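Local coordinates for uncharacterized protein BDF5 (Trypanosoma brucei brucei, PDB 5K29) that is of uncharacterised function but contains a bromodomain, the fold that in relatives binds acetylated lysines, and so probably reads acetylation marks, at residues L8-E13 / A115-K120. Numbering follows the deposited sequence.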
# COMPACT_ATOMS: atom_id res chain seq x y z
N LEU A 8 -10.66 4.98 15.63
CA LEU A 8 -10.79 4.48 14.26
C LEU A 8 -11.21 5.64 13.36
O LEU A 8 -12.33 6.16 13.49
CB LEU A 8 -11.81 3.32 14.18
CG LEU A 8 -11.81 2.50 12.89
N LEU A 9 -10.29 6.07 12.49
CA LEU A 9 -10.49 7.19 11.58
C LEU A 9 -11.13 6.76 10.26
O LEU A 9 -12.00 7.47 9.74
CB LEU A 9 -9.17 7.93 11.33
CG LEU A 9 -8.60 8.71 12.53
CD1 LEU A 9 -7.11 8.81 12.45
CD2 LEU A 9 -9.22 10.11 12.64
N TYR A 10 -10.71 5.60 9.71
CA TYR A 10 -11.22 5.09 8.45
C TYR A 10 -11.80 3.67 8.60
O TYR A 10 -11.16 2.83 9.24
CB TYR A 10 -10.13 5.11 7.35
CG TYR A 10 -9.34 6.40 7.26
CD1 TYR A 10 -9.91 7.55 6.70
CD2 TYR A 10 -8.02 6.48 7.71
CE1 TYR A 10 -9.18 8.73 6.59
CE2 TYR A 10 -7.29 7.67 7.62
CZ TYR A 10 -7.88 8.79 7.06
OH TYR A 10 -7.19 9.98 6.95
N PRO A 11 -12.99 3.40 8.02
CA PRO A 11 -13.57 2.04 8.13
C PRO A 11 -12.80 0.97 7.35
O PRO A 11 -12.16 1.27 6.34
CB PRO A 11 -14.99 2.20 7.59
CG PRO A 11 -14.94 3.40 6.72
CD PRO A 11 -13.88 4.30 7.25
N ARG A 12 -12.88 -0.29 7.83
CA ARG A 12 -12.24 -1.46 7.25
C ARG A 12 -12.57 -1.62 5.76
O ARG A 12 -11.67 -1.86 4.97
CB ARG A 12 -12.60 -2.73 8.04
N GLU A 13 -13.86 -1.44 5.39
CA GLU A 13 -14.33 -1.54 4.00
C GLU A 13 -13.57 -0.60 3.04
O GLU A 13 -13.22 -1.01 1.92
CB GLU A 13 -15.85 -1.30 3.91
N ALA A 115 -4.22 10.41 -2.39
CA ALA A 115 -5.47 10.84 -3.02
C ALA A 115 -6.63 10.40 -2.13
O ALA A 115 -7.60 11.12 -2.01
CB ALA A 115 -5.62 10.21 -4.39
N TYR A 116 -6.52 9.22 -1.50
CA TYR A 116 -7.57 8.76 -0.59
C TYR A 116 -7.72 9.77 0.59
O TYR A 116 -8.83 10.19 0.90
CB TYR A 116 -7.30 7.33 -0.09
CG TYR A 116 -8.24 6.92 1.02
CD1 TYR A 116 -9.52 6.43 0.75
CD2 TYR A 116 -7.89 7.10 2.36
CE1 TYR A 116 -10.41 6.13 1.77
CE2 TYR A 116 -8.78 6.81 3.39
CZ TYR A 116 -10.03 6.29 3.09
OH TYR A 116 -10.89 5.96 4.11
N ILE A 117 -6.60 10.10 1.25
CA ILE A 117 -6.47 11.08 2.35
C ILE A 117 -7.01 12.44 1.91
O ILE A 117 -7.85 13.01 2.61
CB ILE A 117 -5.00 11.18 2.82
CG1 ILE A 117 -4.51 9.88 3.47
CG2 ILE A 117 -4.81 12.36 3.75
CD1 ILE A 117 -2.95 9.80 3.63
N SER A 118 -6.56 12.95 0.74
CA SER A 118 -7.00 14.21 0.14
C SER A 118 -8.51 14.19 -0.09
O SER A 118 -9.16 15.21 0.09
CB SER A 118 -6.32 14.45 -1.20
OG SER A 118 -4.91 14.36 -1.11
N GLN A 119 -9.06 13.03 -0.53
CA GLN A 119 -10.50 12.91 -0.78
C GLN A 119 -11.31 12.95 0.52
O GLN A 119 -12.34 13.59 0.53
CB GLN A 119 -10.83 11.65 -1.61
CG GLN A 119 -10.56 11.81 -3.10
N LYS A 120 -10.84 12.29 1.60
CA LYS A 120 -11.50 12.30 2.93
C LYS A 120 -11.51 13.73 3.52
O LYS A 120 -12.53 14.16 4.06
CB LYS A 120 -10.84 11.30 3.91
CG LYS A 120 -10.99 9.83 3.53
CD LYS A 120 -12.44 9.27 3.60
CE LYS A 120 -12.85 8.81 4.98
NZ LYS A 120 -14.20 8.19 4.96
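The nearest CA atoms across the contact are those of Tyr10 and Lys120, 9.1 Å apart, and side chains make the contacts between the loop before helix 12-21 and the last turns of helix 97-122, the final helix of the bromodomain's four-helix bundle. Tyr10 meets Tyr116 in a T-shaped (edge-to-face) pair. The ring centroids are 5.2 Å apart and the planes stand at 69°. The edge of Tyr116 comes over one face of Tyr10, near its rim, with Tyr116 CE2 3.6 Å from Tyr10 CD1. Tyr116 OH passes 3.2 Å from Tyr10 CD1. CG of Tyr116 lies anti to the backbone N (chi1 170°), which sends the ring toward the loop. Bends at chi2 and chi3 carry Lys120 CE to the edge of the Tyr10 ring, 3.6 Å from Tyr10 CD1, while Lys120 CG covers a face of Tyr116. Tyr10 OH is hydrogen-bonded to Val72 O, which anchors the far end of its ring. Tyr116 OH (hydrogen bond) and Lys120 NZ (salt bridge) share Glu14 OE1. No hydrogen bond crosses between the two segments. The contact is therefore aromatic and aliphatic packing, and the polar ends of its three main side chains are held by partners outside it.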